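Local coordinates for beta-L-arabinobiosidase (Bacteroides thetaiotaomicron, PDB 5MQR), which probably hydrolyses glycosidic linkages of plant pectin in the gut, joining a sialidase-like beta-propeller region to a helical glycoside hydrolase domain, at residues A[96-100]-A[361-365]; A[357-362]-A[586-590]; A[483-489]-A[501-506]; A[692-697]-A[1012-1018]; A[710-714]-A[949-953]. All coordinates share one frame; numbering follows the deposited sequence. Where two conformers were deposited one is given.

Contact 1: A[96-100]-A[361-365]; sequences SDEHV and GGNYK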
# COMPACT_ATOMS: atom_id res chain seq x y z
N SER A 96 42.32 10.76 -14.13
CA SER A 96 41.58 12.01 -13.98
C SER A 96 40.58 12.39 -15.06
O SER A 96 39.61 13.08 -14.76
CB SER A 96 42.58 13.17 -13.81
OG SER A 96 43.43 13.22 -14.94
N ASP A 97 40.84 12.00 -16.30
CA ASP A 97 40.10 12.49 -17.46
C ASP A 97 39.57 11.32 -18.30
O ASP A 97 40.28 10.33 -18.54
CB ASP A 97 41.01 13.38 -18.29
CG ASP A 97 41.40 14.66 -17.56
OD1 ASP A 97 42.36 14.66 -16.76
OD2 ASP A 97 40.75 15.69 -17.79
N GLU A 98 38.33 11.44 -18.74
CA GLU A 98 37.72 10.47 -19.65
C GLU A 98 38.52 10.43 -20.94
O GLU A 98 38.90 11.48 -21.49
CB GLU A 98 36.25 10.84 -19.97
CG GLU A 98 35.47 9.76 -20.72
CD GLU A 98 33.97 10.03 -20.80
OE1 GLU A 98 33.28 9.89 -19.77
OE2 GLU A 98 33.49 10.40 -21.89
N HIS A 99 38.83 9.19 -21.35
CA HIS A 99 39.59 8.91 -22.56
C HIS A 99 41.03 9.41 -22.53
O HIS A 99 41.68 9.53 -23.60
CB HIS A 99 38.86 9.46 -23.81
CG HIS A 99 37.46 8.94 -23.97
ND1 HIS A 99 36.52 9.58 -24.76
CD2 HIS A 99 36.84 7.85 -23.45
CE1 HIS A 99 35.39 8.90 -24.71
NE2 HIS A 99 35.56 7.85 -23.93
N VAL A 100 41.55 9.69 -21.33
CA VAL A 100 42.95 10.02 -21.16
C VAL A 100 43.56 8.87 -20.38
O VAL A 100 43.20 8.66 -19.21
CB VAL A 100 43.17 11.38 -20.46
CG1 VAL A 100 44.67 11.66 -20.27
CG2 VAL A 100 42.51 12.49 -21.27
N GLY A 361 38.16 18.28 -11.30
CA GLY A 361 37.85 18.56 -12.69
C GLY A 361 38.36 17.46 -13.60
O GLY A 361 39.20 16.64 -13.19
N GLY A 362 37.84 17.43 -14.81
CA GLY A 362 38.24 16.43 -15.79
C GLY A 362 37.38 16.34 -17.05
O GLY A 362 36.16 16.60 -17.02
N ASN A 363 38.04 15.95 -18.14
CA ASN A 363 37.44 15.77 -19.48
C ASN A 363 36.13 14.97 -19.39
O ASN A 363 36.15 13.83 -18.89
CB ASN A 363 38.46 15.05 -20.39
CG ASN A 363 38.15 15.14 -21.89
OD1 ASN A 363 37.34 15.96 -22.32
ND2 ASN A 363 38.83 14.31 -22.70
N TYR A 364 35.03 15.55 -19.85
CA TYR A 364 33.70 14.91 -19.95
C TYR A 364 33.04 14.47 -18.66
O TYR A 364 31.95 13.86 -18.70
CB TYR A 364 33.68 13.77 -21.00
CG TYR A 364 34.16 14.20 -22.39
CD1 TYR A 364 33.51 15.21 -23.12
CD2 TYR A 364 35.29 13.61 -22.96
CE1 TYR A 364 33.98 15.60 -24.38
CE2 TYR A 364 35.77 13.99 -24.21
CZ TYR A 364 35.12 14.97 -24.92
OH TYR A 364 35.65 15.31 -26.15
N LYS A 365 33.63 14.83 -17.51
CA LYS A 365 32.96 14.64 -16.23
C LYS A 365 31.78 15.60 -16.14
O LYS A 365 31.94 16.80 -16.39
CB LYS A 365 33.94 14.84 -15.07
CG LYS A 365 35.00 13.75 -15.00
CD LYS A 365 35.96 13.90 -13.84
CE LYS A 365 35.28 13.70 -12.50
NZ LYS A 365 36.29 13.73 -11.42
O HOH W 1 39.06 14.06 -12.29
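Asp97 and Gly362 bring their CA atoms to 4.7 Å, and most of the polar contact grows from this point. The straightest hydrogen bond across the contact runs from Asn363 N to Asp97 OD2, 2.7 Å long with an N-H...O angle of 171°. The donor meets the anti side of that oxygen, 30° out of the carboxylate plane. Asp97 turns its carboxylate this way with CG anti to the carbonyl carbon (chi1 -66°), while Ser96 OG holds the other oxygen, OD1, at 2.6 Å. A return bond goes from Glu98 N to Asn363 O, 3.2 Å. Two type II beta turns, Asp97 to Val100 and Gly362 to Lys365, thus face each other: one lies in the loop between strands 86-94 and 104-110 of a four-stranded antiparallel sheet, consistent with a propeller blade, and the other belongs to the long loop after strand 349-350. Water joins them too, lying 2.7 Å from Ser96 O and accepting from Lys365 NZ, whose other partners include Thr73 and Glu396. Van der Waals contact comes from Glu98, whose extended chain crosses Tyr364 at about a right angle, OE2 3.5 Å from Tyr364 CB, while OE1 bonds to Tyr74 and Lys395. Gly362 is packed closely, with its CA 3.3 Å from Asp97 OD2, and a CB on it would run into Ser96 O.

Contact 2: A[357-362]-A[586-590]; sequences PMRYGG and QTYDL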
# COMPACT_ATOMS: atom_id res chain seq x y z
N PRO A 357 29.43 17.85 -4.48
CA PRO A 357 30.20 18.68 -5.41
C PRO A 357 31.31 17.85 -6.09
O PRO A 357 31.92 17.01 -5.43
CB PRO A 357 30.80 19.78 -4.52
CG PRO A 357 30.32 19.56 -3.14
CD PRO A 357 29.68 18.21 -3.07
N MSE A 358 31.55 18.07 -7.40
CA MSE A 358 32.67 17.43 -8.07
C MSE A 358 33.94 18.08 -7.58
O MSE A 358 34.15 19.27 -7.78
CB MSE A 358 32.56 17.59 -9.58
CG MSE A 358 33.64 16.82 -10.36
SE MSE A 358 33.57 17.35 -12.26
CE MSE A 358 31.74 16.80 -12.73
N ARG A 359 34.79 17.32 -6.92
CA ARG A 359 36.03 17.73 -6.30
C ARG A 359 37.17 17.85 -7.29
O ARG A 359 38.00 18.74 -7.14
CB ARG A 359 36.37 16.79 -5.15
CG ARG A 359 35.27 16.78 -4.08
CD ARG A 359 35.57 15.88 -2.89
NE ARG A 359 35.92 14.51 -3.22
CZ ARG A 359 35.07 13.56 -3.61
NH1 ARG A 359 33.78 13.82 -3.80
NH2 ARG A 359 35.53 12.34 -3.83
N TYR A 360 37.17 17.00 -8.32
CA TYR A 360 38.25 16.96 -9.28
C TYR A 360 37.71 17.19 -10.67
O TYR A 360 36.89 16.40 -11.16
CB TYR A 360 38.97 15.60 -9.21
CG TYR A 360 39.54 15.31 -7.86
CD1 TYR A 360 40.75 15.88 -7.43
CD2 TYR A 360 38.87 14.48 -6.98
CE1 TYR A 360 41.28 15.60 -6.17
CE2 TYR A 360 39.38 14.20 -5.72
CZ TYR A 360 40.58 14.75 -5.31
OH TYR A 360 41.02 14.44 -4.04
N GLY A 361 38.16 18.28 -11.30
CA GLY A 361 37.85 18.56 -12.69
C GLY A 361 38.36 17.46 -13.60
O GLY A 361 39.20 16.64 -13.19
N GLY A 362 37.84 17.43 -14.81
CA GLY A 362 38.24 16.43 -15.79
C GLY A 362 37.38 16.34 -17.05
O GLY A 362 36.16 16.60 -17.02
N GLN A 586 33.87 21.07 -16.07
CA GLN A 586 34.62 21.53 -14.91
C GLN A 586 36.08 21.21 -15.14
O GLN A 586 36.45 20.04 -15.20
CB GLN A 586 34.12 20.89 -13.61
CG GLN A 586 34.72 21.56 -12.39
CD GLN A 586 34.22 21.03 -11.07
OE1 GLN A 586 33.02 21.09 -10.77
NE2 GLN A 586 35.14 20.55 -10.25
N THR A 587 36.88 22.25 -15.31
CA THR A 587 38.31 22.12 -15.49
C THR A 587 39.11 22.38 -14.21
O THR A 587 40.30 22.24 -14.22
CB THR A 587 38.80 23.09 -16.60
OG1 THR A 587 38.30 24.41 -16.34
CG2 THR A 587 38.31 22.62 -17.96
N TYR A 588 38.47 22.75 -13.11
CA TYR A 588 39.21 23.11 -11.89
C TYR A 588 39.00 22.01 -10.85
O TYR A 588 38.05 21.24 -10.94
CB TYR A 588 38.74 24.49 -11.34
CG TYR A 588 37.23 24.62 -11.17
CD1 TYR A 588 36.61 24.16 -10.03
CD2 TYR A 588 36.43 25.22 -12.15
CE1 TYR A 588 35.25 24.28 -9.85
CE2 TYR A 588 35.04 25.35 -11.98
CZ TYR A 588 34.46 24.87 -10.82
OH TYR A 588 33.08 24.94 -10.59
N ASP A 589 39.92 21.92 -9.90
CA ASP A 589 39.69 21.15 -8.69
C ASP A 589 39.22 22.12 -7.63
O ASP A 589 39.57 23.29 -7.64
CB ASP A 589 40.96 20.41 -8.22
CG ASP A 589 41.44 19.33 -9.22
OD1 ASP A 589 40.72 19.04 -10.21
OD2 ASP A 589 42.55 18.76 -9.01
N LEU A 590 38.39 21.64 -6.72
CA LEU A 590 38.01 22.43 -5.56
C LEU A 590 39.22 22.55 -4.60
O LEU A 590 40.03 21.62 -4.48
CB LEU A 590 36.83 21.81 -4.83
CG LEU A 590 35.52 21.67 -5.62
CD1 LEU A 590 34.48 21.02 -4.73
CD2 LEU A 590 35.06 23.03 -6.16
O HOH W 2 32.18 21.14 -8.09
O HOH W 3 41.48 16.99 -11.72
O HOH W 4 34.03 18.37 -16.94
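Gln586 reaches over the backbone of Met358, a selenomethionine, and this pairing ties a loop of the BNR repeat-like region to the loop between strands 564-570 and 600-610, which belong to the sheets of the carbohydrate-binding-module-like part. With CG anti to the backbone N (chi1 -169°) and the rest of the chain extended, the Gln586 amide arrives where NE2 can serve two carbonyls. One hydrogen bond goes to Met358 O, 3.0 Å long; the donor stands above that carbonyl's plane, although the oxygen lies close to the plane of the amide. The other goes to Tyr588 O, within the amide's own loop, at 3.1 Å. Tyr367 takes OE1, which also shares a water with Met358 O. The Met358 chain slides past Gln586 in the opposite direction, its SE 3.8 Å from Gln586 CB. A leucine in place of Gln586 would probably leave the carbonyls of Met358 and Tyr588 without their shared donor and the Tyr367 hydroxyl without this mate.

Backbone bonds extend the seam: Leu590 N to Arg359 O and Gly362 N to Gln586 O. Leu590 lays CD1 on Pro357 CB at 3.9 Å. The Asp589 carboxylate lies beside Tyr360, whose ring edge meets OD2; that oxygen pairs with Arg61, and the Tyr360 hydroxyl with Glu62. Turned about 83° from the ring, the carboxylate takes the amide hydrogen of Gly361 on its other oxygen, the N lying 2.9 Å from OD1, nearly along the C-O axis.

Contact 3: A[483-489]-A[501-506]; sequences DKGILQI and RLELTP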
# COMPACT_ATOMS: atom_id res chain seq x y z
N ASP A 483 30.83 23.06 19.29
CA ASP A 483 31.68 24.14 18.82
C ASP A 483 32.07 23.98 17.34
O ASP A 483 32.90 24.71 16.85
CB ASP A 483 32.92 24.25 19.71
CG ASP A 483 33.77 22.97 19.71
OD1 ASP A 483 33.40 21.96 19.08
OD2 ASP A 483 34.82 22.98 20.36
N LYS A 484 31.46 23.00 16.66
CA LYS A 484 31.72 22.72 15.25
C LYS A 484 30.56 21.90 14.67
O LYS A 484 29.75 21.33 15.41
CB LYS A 484 33.03 21.95 15.09
CG LYS A 484 33.02 20.57 15.72
CD LYS A 484 34.32 19.81 15.49
CE LYS A 484 35.45 20.26 16.42
NZ LYS A 484 35.20 19.81 17.82
N GLY A 485 30.50 21.83 13.34
CA GLY A 485 29.47 21.07 12.66
C GLY A 485 28.11 21.76 12.64
O GLY A 485 27.90 22.80 13.29
N ILE A 486 27.19 21.16 11.91
CA ILE A 486 25.82 21.63 11.87
C ILE A 486 24.89 20.43 11.72
O ILE A 486 25.23 19.46 11.04
CB ILE A 486 25.64 22.68 10.75
CG1 ILE A 486 24.25 23.34 10.82
CG2 ILE A 486 25.83 22.05 9.38
CD1 ILE A 486 24.09 24.58 9.94
N LEU A 487 23.74 20.47 12.39
CA LEU A 487 22.66 19.51 12.13
C LEU A 487 21.40 20.28 11.78
O LEU A 487 20.94 21.10 12.58
CB LEU A 487 22.38 18.63 13.34
CG LEU A 487 21.31 17.57 13.13
CD1 LEU A 487 21.75 16.48 12.16
CD2 LEU A 487 20.94 16.97 14.47
N GLN A 488 20.86 20.04 10.59
CA GLN A 488 19.56 20.63 10.21
C GLN A 488 18.47 19.58 10.30
O GLN A 488 18.67 18.46 9.84
CB GLN A 488 19.61 21.19 8.81
CG GLN A 488 20.63 22.31 8.69
CD GLN A 488 20.44 23.10 7.43
OE1 GLN A 488 20.04 22.55 6.39
NE2 GLN A 488 20.71 24.40 7.50
N ILE A 489 17.34 19.95 10.89
CA ILE A 489 16.16 19.10 11.00
C ILE A 489 14.99 19.79 10.27
O ILE A 489 14.52 20.84 10.70
CB ILE A 489 15.80 18.81 12.48
CG1 ILE A 489 16.97 18.16 13.20
CG2 ILE A 489 14.62 17.84 12.56
CD1 ILE A 489 16.78 18.06 14.69
N ARG A 501 12.50 24.53 9.97
CA ARG A 501 13.82 23.95 10.15
C ARG A 501 14.32 24.24 11.56
O ARG A 501 14.18 25.36 12.04
CB ARG A 501 14.80 24.52 9.13
CG ARG A 501 16.28 24.28 9.44
CD ARG A 501 17.18 24.77 8.32
NE ARG A 501 16.84 24.07 7.08
CZ ARG A 501 16.93 24.56 5.85
NH1 ARG A 501 17.39 25.79 5.62
NH2 ARG A 501 16.56 23.80 4.82
N LEU A 502 14.90 23.22 12.20
CA LEU A 502 15.63 23.37 13.47
C LEU A 502 17.10 23.10 13.16
O LEU A 502 17.40 22.33 12.24
CB LEU A 502 15.11 22.41 14.54
CG LEU A 502 13.58 22.27 14.65
CD1 LEU A 502 13.19 21.16 15.61
CD2 LEU A 502 12.90 23.59 14.99
N GLU A 503 18.00 23.73 13.92
CA GLU A 503 19.44 23.69 13.65
C GLU A 503 20.23 23.58 14.93
O GLU A 503 19.96 24.33 15.85
CB GLU A 503 19.92 24.98 12.96
CG GLU A 503 20.35 24.83 11.52
CD GLU A 503 20.69 26.15 10.84
OE1 GLU A 503 21.12 27.09 11.54
OE2 GLU A 503 20.54 26.25 9.59
N LEU A 504 21.20 22.67 14.99
CA LEU A 504 22.25 22.75 15.99
C LEU A 504 23.41 23.44 15.30
O LEU A 504 23.90 22.94 14.32
CB LEU A 504 22.64 21.36 16.49
CG LEU A 504 21.60 20.60 17.32
CD1 LEU A 504 22.10 19.19 17.56
CD2 LEU A 504 21.27 21.27 18.64
N THR A 505 23.82 24.60 15.78
CA THR A 505 24.83 25.43 15.11
C THR A 505 26.22 25.18 15.67
O THR A 505 26.37 24.68 16.80
CB THR A 505 24.54 26.95 15.30
OG1 THR A 505 24.70 27.32 16.68
CG2 THR A 505 23.13 27.31 14.85
N PRO A 506 27.26 25.54 14.89
CA PRO A 506 28.63 25.40 15.40
C PRO A 506 29.04 26.38 16.49
O PRO A 506 30.12 26.23 17.01
CB PRO A 506 29.50 25.58 14.14
CG PRO A 506 28.64 26.31 13.16
CD PRO A 506 27.22 25.96 13.47
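Ile489 N and Leu502 O form the shortest bond across this hairpin, 2.7 Å at an N-H...O angle of 168°, and Leu502 N answers to Ile489 O at 2.8 Å. A second such pair, Leu487 with Leu504, bonds in both directions. Between them Gln488 and Glu503 form the non-hydrogen-bonded pair and point their side chains the same way. Gln488 CG, anti to the carbonyl carbon (chi1 -62°), starts an extended chain that brings the amide alongside Glu503. There the Gln488 NE2 hydrogen reaches Glu503 OE2 at 2.8 Å, on the anti side of that oxygen, with amide and carboxylate planes only 10° apart. Gln488 OE1 is bonded to Arg570, and it also lies over one face of the Arg501 guanidinium, 3.6 Å from Arg501 NE. Arg501 NE has Asp490 as its salt-bridge partner, and Glu503 OE1 has Arg511. A leucine in place of Gln488 would probably leave Glu503 OE2 and Arg570 without this polar partner and the Arg501 guanidinium without the amide oxygen over its face.

Leu487, Ile489, Leu502 and Leu504 take the other face of the sheet: Leu487 CD2 meets Leu504 CD1 at 4.0 Å. Ile486 CD1 instead touches Glu503 CD at 3.9 Å. The loop end closes without hydrogen bonds, Gly485 O lying 3.2 Å from Pro506 CD.

This is a two-strand piece of the beta sandwich expected of a carbohydrate-binding-module-like domain. Strand 564-570 flanks 487-492 and strand 509-513 flanks 498-504, while Leu477 and Phe475 of strand 470-479, in the second sheet, pack against the leucine and isoleucine face.

Contact 4: A[692-697]-A[1012-1018]; sequences MTEFLV and RSRYYNH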
# COMPACT_ATOMS: atom_id res chain seq x y z
N MSE A 692 -32.43 7.18 17.59
CA MSE A 692 -32.36 6.82 16.17
C MSE A 692 -33.74 6.52 15.63
O MSE A 692 -34.40 5.55 16.03
CB MSE A 692 -31.40 5.66 15.89
CG MSE A 692 -31.38 5.29 14.41
SE MSE A 692 -29.71 4.36 13.94
CE MSE A 692 -28.47 5.89 13.70
N THR A 693 -34.15 7.34 14.66
CA THR A 693 -35.41 7.19 13.96
C THR A 693 -35.37 6.14 12.83
O THR A 693 -34.28 5.68 12.42
CB THR A 693 -35.84 8.54 13.36
OG1 THR A 693 -34.77 9.06 12.57
CG2 THR A 693 -36.18 9.55 14.47
N GLU A 694 -36.57 5.79 12.37
CA GLU A 694 -36.82 4.90 11.24
C GLU A 694 -37.36 5.74 10.06
O GLU A 694 -36.73 5.77 8.97
CB GLU A 694 -37.81 3.79 11.65
CG GLU A 694 -38.22 2.83 10.56
CD GLU A 694 -39.45 1.99 10.89
OE1 GLU A 694 -39.39 1.10 11.75
OE2 GLU A 694 -40.48 2.20 10.23
N PHE A 695 -38.52 6.39 10.29
CA PHE A 695 -39.08 7.40 9.40
C PHE A 695 -38.60 8.75 9.90
O PHE A 695 -38.61 9.01 11.11
CB PHE A 695 -40.61 7.45 9.51
CG PHE A 695 -41.33 6.39 8.72
CD1 PHE A 695 -41.60 6.57 7.38
CD2 PHE A 695 -41.80 5.25 9.35
CE1 PHE A 695 -42.31 5.63 6.66
CE2 PHE A 695 -42.51 4.29 8.64
CZ PHE A 695 -42.77 4.49 7.29
N LEU A 696 -38.21 9.64 8.98
CA LEU A 696 -37.94 11.04 9.34
C LEU A 696 -39.24 11.80 9.62
O LEU A 696 -39.32 12.54 10.58
CB LEU A 696 -37.15 11.78 8.26
CG LEU A 696 -35.76 11.23 7.94
CD1 LEU A 696 -35.16 12.05 6.81
CD2 LEU A 696 -34.84 11.26 9.15
N VAL A 697 -40.25 11.57 8.78
CA VAL A 697 -41.57 12.15 9.00
C VAL A 697 -42.22 11.64 10.30
O VAL A 697 -41.92 10.54 10.77
CB VAL A 697 -42.55 11.92 7.81
CG1 VAL A 697 -41.99 12.51 6.51
CG2 VAL A 697 -42.91 10.44 7.69
N ARG A 1012 -42.53 10.47 2.91
CA ARG A 1012 -42.30 9.47 3.96
C ARG A 1012 -41.18 8.43 3.67
O ARG A 1012 -40.48 8.01 4.60
CB ARG A 1012 -43.59 8.72 4.26
CG ARG A 1012 -44.19 7.97 3.08
CD ARG A 1012 -45.49 7.27 3.49
NE ARG A 1012 -45.24 5.93 4.01
CZ ARG A 1012 -46.15 5.15 4.57
NH1 ARG A 1012 -47.42 5.56 4.74
NH2 ARG A 1012 -45.81 3.93 4.96
N SER A 1013 -41.06 8.01 2.41
CA SER A 1013 -40.11 6.96 2.05
C SER A 1013 -38.66 7.44 1.99
O SER A 1013 -37.75 6.62 2.04
CB SER A 1013 -40.46 6.35 0.71
OG SER A 1013 -41.63 5.60 0.83
N ARG A 1014 -38.47 8.74 1.81
CA ARG A 1014 -37.13 9.27 1.56
C ARG A 1014 -36.22 9.01 2.74
O ARG A 1014 -36.58 9.33 3.87
CB ARG A 1014 -37.18 10.77 1.26
CG ARG A 1014 -37.86 11.10 -0.05
CD ARG A 1014 -37.95 12.60 -0.25
NE ARG A 1014 -36.62 13.20 -0.36
CZ ARG A 1014 -36.38 14.52 -0.38
NH1 ARG A 1014 -37.39 15.39 -0.32
NH2 ARG A 1014 -35.12 14.97 -0.48
N TYR A 1015 -35.05 8.42 2.46
CA TYR A 1015 -34.02 8.15 3.46
C TYR A 1015 -34.48 7.17 4.54
O TYR A 1015 -34.09 7.30 5.70
CB TYR A 1015 -33.51 9.47 4.12
CG TYR A 1015 -33.29 10.59 3.12
CD1 TYR A 1015 -32.38 10.45 2.06
CD2 TYR A 1015 -33.99 11.78 3.21
CE1 TYR A 1015 -32.19 11.45 1.12
CE2 TYR A 1015 -33.79 12.80 2.28
CZ TYR A 1015 -32.90 12.62 1.24
OH TYR A 1015 -32.73 13.65 0.34
N TYR A 1016 -35.29 6.17 4.17
CA TYR A 1016 -35.81 5.22 5.13
C TYR A 1016 -34.69 4.41 5.81
O TYR A 1016 -33.74 3.95 5.17
CB TYR A 1016 -36.81 4.30 4.43
CG TYR A 1016 -37.82 3.59 5.31
CD1 TYR A 1016 -38.56 4.29 6.29
CD2 TYR A 1016 -38.09 2.23 5.14
CE1 TYR A 1016 -39.48 3.64 7.07
CE2 TYR A 1016 -39.04 1.60 5.91
CZ TYR A 1016 -39.72 2.31 6.89
OH TYR A 1016 -40.65 1.67 7.67
N ASN A 1017 -34.81 4.25 7.11
CA ASN A 1017 -33.80 3.60 7.92
C ASN A 1017 -34.42 2.38 8.60
O ASN A 1017 -34.87 2.45 9.74
CB ASN A 1017 -33.25 4.59 8.95
CG ASN A 1017 -32.16 3.98 9.80
OD1 ASN A 1017 -31.46 3.04 9.36
ND2 ASN A 1017 -32.03 4.46 11.04
N HIS A 1018 -34.41 1.28 7.86
CA HIS A 1018 -35.21 0.11 8.14
C HIS A 1018 -34.51 -1.13 7.62
O HIS A 1018 -35.13 -2.12 7.28
CB HIS A 1018 -36.54 0.34 7.41
CG HIS A 1018 -37.64 -0.58 7.78
ND1 HIS A 1018 -38.26 -1.39 6.86
CD2 HIS A 1018 -38.33 -0.73 8.94
CE1 HIS A 1018 -39.25 -2.05 7.44
NE2 HIS A 1018 -39.31 -1.67 8.70
O HOH W 5 -37.66 8.09 6.02
O HOH W 6 -39.70 9.82 6.35
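Asn1017 grips the 692-697 loop twice. Its ND2 gives a 2.9 Å hydrogen bond to Thr693 O, coming almost straight on to the carbonyl, and its backbone N bonds to Glu694 O at 3.1 Å. A chi1 of -178°, which sets CG anti to the backbone N, carries ND2 to Thr693 O while the main-chain N serves the next carbonyl. A third polar link is weaker: Glu694 OE2 lies 2.6 Å from Tyr1016 OH, the carboxylate set nearly at right angles to the phenol ring, while its OE1 stands at the edge of the His1018 ring. Two waters lie farther along, one bridging Val697 N to Arg1012 O, the other between Arg1012 O and Arg1014 O.

Phe695 then takes the edge of Tyr1016 on its face in a T-shaped pair, the ring planes at 56° and Tyr1016 CE1 over the ring's centre, 3.4 Å from Phe695 CZ. Val697 CG2 touches Arg1012 CB at 3.9 Å, and Leu696 CD1 reaches Tyr1015 CD2 at 3.8 Å. Glu996 holds Arg1012, and Glu637 the Tyr1015 hydroxyl.

Both loops belong to the helical glycoside hydrolase region, consistent with the (alpha/alpha)6 barrel of six-hairpin glycosidases. Helix 666-680 packs on Met692, Tyr1015 and Asn1017, helix 712-719 meets Met692, and strand 683-684 lies against Met692 and Thr693.

Contact 5: A[710-714]-A[949-953]; sequences CAIGH and FASAQ
His714 sets its imidazole edge on the face of the Phe949 ring, a T-shaped pair with centroids 4.5 Å apart and planes at 82°. NE2 stands over the ring's centre, and His714 CD2 lies 3.5 Å from Phe949 CD2. The same NE2 makes a weak hydrogen bond, 3.0 Å long, to Phe949 O, an oxygen that also receives the helical bond from Gln953 N. Around the ring, Cys710 SG meets Phe949 CE2 obliquely at 3.8 Å, a sulfur-aromatic contact, and Ala711 CB touches at the edge. Ala952 CB and Gln953 CG close in on the imidazole carbon CE1, the latter at its edge.

With CG anti to the backbone N (chi1 -172°), Phe949 swings its ring beneath the imidazole. Outside, Trp753 meets His714 edge-to-face, His1018 lies against Phe949, and Tyr825 bonds to Gln953 NE2. Helix 712-719 begins just after Ala711, its N-cap, and helix 948-964 carries the partner side, the contact between them buried in the glycoside hydrolase domain.

With NE2 over a ring face and only a weak bond to a carbonyl, the imidazole is held across this contact mainly by apolar and aromatic surroundings.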
# COMPACT_ATOMS: atom_id res chain seq x y z
N CYS A 710 -39.29 -1.30 15.43
CA CYS A 710 -39.29 -2.40 14.46
C CYS A 710 -37.90 -2.83 14.00
O CYS A 710 -37.59 -4.02 14.04
CB CYS A 710 -40.15 -1.99 13.25
SG CYS A 710 -40.14 -3.24 11.96
N ALA A 711 -37.08 -1.85 13.60
CA ALA A 711 -35.76 -2.10 13.00
C ALA A 711 -34.53 -1.81 13.90
O ALA A 711 -33.41 -1.63 13.40
CB ALA A 711 -35.64 -1.30 11.70
N ILE A 712 -34.72 -1.79 15.22
CA ILE A 712 -33.60 -1.52 16.14
C ILE A 712 -32.41 -2.46 15.89
O ILE A 712 -31.26 -2.02 15.92
CB ILE A 712 -34.01 -1.59 17.63
CG1 ILE A 712 -35.05 -0.49 17.96
CG2 ILE A 712 -32.78 -1.40 18.50
CD1 ILE A 712 -35.68 -0.62 19.31
N GLY A 713 -32.70 -3.75 15.68
CA GLY A 713 -31.65 -4.74 15.39
C GLY A 713 -30.75 -4.35 14.21
O GLY A 713 -29.53 -4.36 14.33
N HIS A 714 -31.38 -3.96 13.09
CA HIS A 714 -30.69 -3.38 11.94
C HIS A 714 -29.93 -2.11 12.32
O HIS A 714 -28.79 -1.95 11.89
CB HIS A 714 -31.67 -3.04 10.80
CG HIS A 714 -32.25 -4.22 10.09
ND1 HIS A 714 -31.51 -5.32 9.71
CD2 HIS A 714 -33.51 -4.44 9.63
CE1 HIS A 714 -32.28 -6.17 9.06
NE2 HIS A 714 -33.50 -5.67 9.00
N PHE A 949 -35.50 -4.28 4.48
CA PHE A 949 -35.49 -4.92 5.82
C PHE A 949 -35.23 -6.41 5.70
O PHE A 949 -34.37 -6.97 6.39
CB PHE A 949 -36.85 -4.70 6.50
CG PHE A 949 -36.91 -5.13 7.94
CD1 PHE A 949 -37.02 -6.48 8.28
CD2 PHE A 949 -36.94 -4.18 8.96
CE1 PHE A 949 -37.14 -6.88 9.61
CE2 PHE A 949 -37.05 -4.57 10.30
CZ PHE A 949 -37.16 -5.92 10.62
N ALA A 950 -35.98 -7.03 4.78
CA ALA A 950 -35.89 -8.46 4.51
C ALA A 950 -34.64 -8.86 3.74
O ALA A 950 -33.99 -9.84 4.09
CB ALA A 950 -37.12 -8.93 3.72
N SER A 951 -34.35 -8.14 2.65
CA SER A 951 -33.13 -8.42 1.88
C SER A 951 -31.89 -8.42 2.82
O SER A 951 -31.02 -9.29 2.75
CB SER A 951 -32.96 -7.39 0.76
OG SER A 951 -34.04 -7.46 -0.15
N ALA A 952 -31.86 -7.47 3.74
CA ALA A 952 -30.76 -7.37 4.69
C ALA A 952 -30.69 -8.57 5.63
O ALA A 952 -29.57 -9.09 5.92
CB ALA A 952 -30.85 -6.08 5.48
N GLN A 953 -31.85 -8.99 6.14
CA GLN A 953 -31.92 -10.21 6.92
C GLN A 953 -31.41 -11.42 6.10
O GLN A 953 -30.55 -12.19 6.57
CB GLN A 953 -33.34 -10.49 7.41
CG GLN A 953 -33.76 -9.55 8.51
CD GLN A 953 -35.15 -9.87 9.03
OE1 GLN A 953 -36.12 -9.91 8.26
NE2 GLN A 953 -35.25 -10.11 10.34

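In the fold
The five contacts fall into two distant groups. Contacts 1 and 2 lie 10 Å apart by centres and share Gly361 and Gly362, so one loop of the propeller-like region meets both another propeller loop and a loop of the carbohydrate-binding-module-like part. Contact 3 is nested within the chain segment that contact 2 closes, yet its centre is 28 Å away, on the sandwich sheet. Later in the chain come contacts 4 and 5, centres 13 Å apart, with contact 5 nested inside the loop closed by contact 4; His1018 packs against Phe949, and Glu694 against Cys710. These two lie some 77 to 80 Å from contacts 1 and 2, across the chain's centre, marking the separate glycoside hydrolase domain.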